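Local coordinates for lipoprotein (Shewanella oneidensis, PDB 3LHN) that is a putative NlpE-family lipoprotein of unsettled function, built on a small calycin-like beta-barrel that may bind a lipid or similar apolar ligand, at residues 47-52 / 119-124. Numbering follows the deposited sequence.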
loop_
_atom_site.group_PDB
_atom_site.type_symbol
_atom_site.label_atom_id
_atom_site.label_comp_id
_atom_site.label_asym_id
_atom_site.label_seq_id
_atom_site.Cartn_x
_atom_site.Cartn_y
_atom_site.Cartn_z
ATOM N N THR A 47 6.564 9.808 -13.133
ATOM C CA THR A 47 6.740 8.396 -13.435
ATOM C C THR A 47 7.355 8.143 -14.788
ATOM O O THR A 47 6.974 8.765 -15.777
ATOM C CB THR A 47 5.346 7.724 -13.408
ATOM O OG1 THR A 47 4.782 7.894 -12.111
ATOM C CG2 THR A 47 5.410 6.207 -13.778
ATOM N N THR A 48 8.303 7.237 -14.844
ATOM C CA THR A 48 8.934 6.756 -16.089
ATOM C C THR A 48 8.899 5.243 -16.032
ATOM O O THR A 48 9.450 4.624 -15.110
ATOM C CB THR A 48 10.394 7.250 -16.213
ATOM O OG1 THR A 48 10.451 8.682 -16.031
ATOM C CG2 THR A 48 10.969 6.862 -17.580
ATOM N N LEU A 49 8.158 4.631 -16.954
ATOM C CA LEU A 49 7.985 3.162 -16.994
ATOM C C LEU A 49 8.500 2.685 -18.330
ATOM O O LEU A 49 8.022 3.090 -19.380
ATOM C CB LEU A 49 6.523 2.818 -16.788
ATOM C CG LEU A 49 6.151 1.354 -16.910
ATOM C CD1 LEU A 49 7.023 0.437 -15.990
ATOM C CD2 LEU A 49 4.660 1.183 -16.558
ATOM N N THR A 50 9.500 1.808 -18.257
ATOM C CA THR A 50 10.196 1.242 -19.419
ATOM C C THR A 50 9.820 -0.231 -19.518
ATOM O O THR A 50 10.072 -0.989 -18.594
ATOM C CB THR A 50 11.707 1.405 -19.342
ATOM O OG1 THR A 50 12.007 2.791 -19.209
ATOM C CG2 THR A 50 12.355 0.890 -20.595
ATOM N N LEU A 51 9.264 -0.636 -20.649
ATOM C CA LEU A 51 8.871 -2.014 -20.927
ATOM C C LEU A 51 9.787 -2.604 -21.981
ATOM O O LEU A 51 10.072 -1.971 -23.001
ATOM C CB LEU A 51 7.438 -2.105 -21.464
ATOM C CG LEU A 51 6.340 -1.431 -20.645
ATOM C CD1 LEU A 51 4.974 -1.712 -21.345
ATOM C CD2 LEU A 51 6.305 -1.911 -19.172
ATOM N N GLN A 52 10.272 -3.808 -21.768
ATOM C CA GLN A 52 11.014 -4.557 -22.785
ATOM C C GLN A 52 10.187 -5.670 -23.398
ATOM O O GLN A 52 9.290 -6.222 -22.756
ATOM C CB GLN A 52 12.266 -5.189 -22.176
ATOM C CG GLN A 52 13.123 -4.275 -21.418
ATOM C CD GLN A 52 13.736 -3.153 -22.226
ATOM O OE1 GLN A 52 13.915 -3.246 -23.470
ATOM N NE2 GLN A 52 14.138 -2.097 -21.505
ATOM N N TYR A 119 -3.975 9.476 -15.295
ATOM C CA TYR A 119 -3.481 8.107 -15.206
ATOM C C TYR A 119 -2.815 7.639 -16.525
ATOM O O TYR A 119 -2.380 6.507 -16.634
ATOM C CB TYR A 119 -4.654 7.202 -14.740
ATOM C CG TYR A 119 -5.044 7.538 -13.344
ATOM C CD1 TYR A 119 -4.354 7.048 -12.248
ATOM C CD2 TYR A 119 -6.081 8.416 -13.095
ATOM C CE1 TYR A 119 -4.691 7.394 -10.961
ATOM C CE2 TYR A 119 -6.404 8.794 -11.813
ATOM C CZ TYR A 119 -5.709 8.279 -10.746
ATOM O OH TYR A 119 -6.049 8.682 -9.461
ATOM N N ILE A 120 -2.674 8.556 -17.466
ATOM C CA ILE A 120 -2.048 8.264 -18.775
ATOM C C ILE A 120 -0.545 8.481 -18.699
ATOM O O ILE A 120 -0.070 9.549 -18.268
ATOM C CB ILE A 120 -2.592 9.168 -19.862
ATOM C CG1 ILE A 120 -4.083 8.924 -20.048
ATOM C CG2 ILE A 120 -1.841 8.879 -21.194
ATOM C CD1 ILE A 120 -4.779 9.967 -20.881
ATOM N N LEU A 121 0.196 7.459 -19.117
ATOM C CA LEU A 121 1.645 7.600 -19.366
ATOM C C LEU A 121 1.873 7.573 -20.889
ATOM O O LEU A 121 1.582 6.594 -21.526
ATOM C CB LEU A 121 2.492 6.496 -18.739
ATOM C CG LEU A 121 2.255 6.278 -17.246
ATOM C CD1 LEU A 121 3.124 5.128 -16.749
ATOM C CD2 LEU A 121 2.564 7.544 -16.417
ATOM N N LYS A 122 2.336 8.667 -21.460
ATOM C CA LYS A 122 2.562 8.721 -22.918
ATOM C C LYS A 122 3.958 8.296 -23.252
ATOM O O LYS A 122 4.907 8.538 -22.495
ATOM C CB LYS A 122 2.362 10.117 -23.462
ATOM C CG LYS A 122 0.995 10.660 -23.206
ATOM C CD LYS A 122 0.999 12.130 -23.535
ATOM N N LYS A 123 4.119 7.702 -24.427
ATOM C CA LYS A 123 5.438 7.369 -24.904
ATOM C C LYS A 123 6.309 8.574 -24.944
ATOM O O LYS A 123 5.869 9.674 -25.321
ATOM C CB LYS A 123 5.362 6.879 -26.338
ATOM C CG LYS A 123 5.446 5.488 -26.460
ATOM C CD LYS A 123 5.710 5.085 -27.931
ATOM C CE LYS A 123 5.346 3.664 -28.113
ATOM N NZ LYS A 123 5.239 3.354 -29.583
ATOM N N LYS A 124 7.568 8.393 -24.596
ATOM C CA LYS A 124 8.491 9.523 -24.531
ATOM C C LYS A 124 8.688 10.203 -25.887
ATOM O O LYS A 124 8.727 9.548 -26.912
ATOM C CB LYS A 124 9.853 9.053 -24.021
ATOM C CG LYS A 124 10.859 10.180 -23.863
ATOM C CD LYS A 124 12.026 9.751 -23.018
ATOM C CE LYS A 124 13.024 10.879 -22.742
ATOM N NZ LYS A 124 12.588 11.741 -21.589
#
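Leu121 reaches from strand 120-123 into the interior of an eight-stranded antiparallel beta-barrel, of the kind expected for the calycin clan, and meets Thr47 and Leu49 on strand 44-51. Strand 31-37 lies between the two in the barrel order, and no hydrogen bond joins them; over the inner face of that strand, segments 47-52 and 119-124 touch through apolar groups alone. Both methyls of Leu121 take part. Leu121 CD1 lies 3.9 Å from Thr47 CG2. The same Leu121 CD1 is 4.1 Å from Leu49 CB. Leu121 CD2 rests 4.1 Å from Thr47 CB, and the two side chains cross at about a right angle. A forked leucine suits this place because CD1 reaches both Thr47 and Leu49 while CD2 lies against Thr47 alone. Replacing Leu121 by an alanine removes both methyls and is likely to open a gap beside Thr47 and Leu49, leaving them without their apolar neighbour from strand 120-123. Leucine also suits position 49: its branched apolar side chain packs on Leu101, Phe57 and Leu59 of strands 100-103 and 56-64, while CB meets Leu121.

The one polar side-chain atom among the three touching residues is Thr47 OG1, hydrogen-bonded to the carbonyl O of Ile45 two residues earlier. This suits a threonine to a buried site: its hydroxyl is served by its own strand, while Thr47 CG2, anti to the backbone N, presents a methyl 4.1 Å from Leu121 CD2.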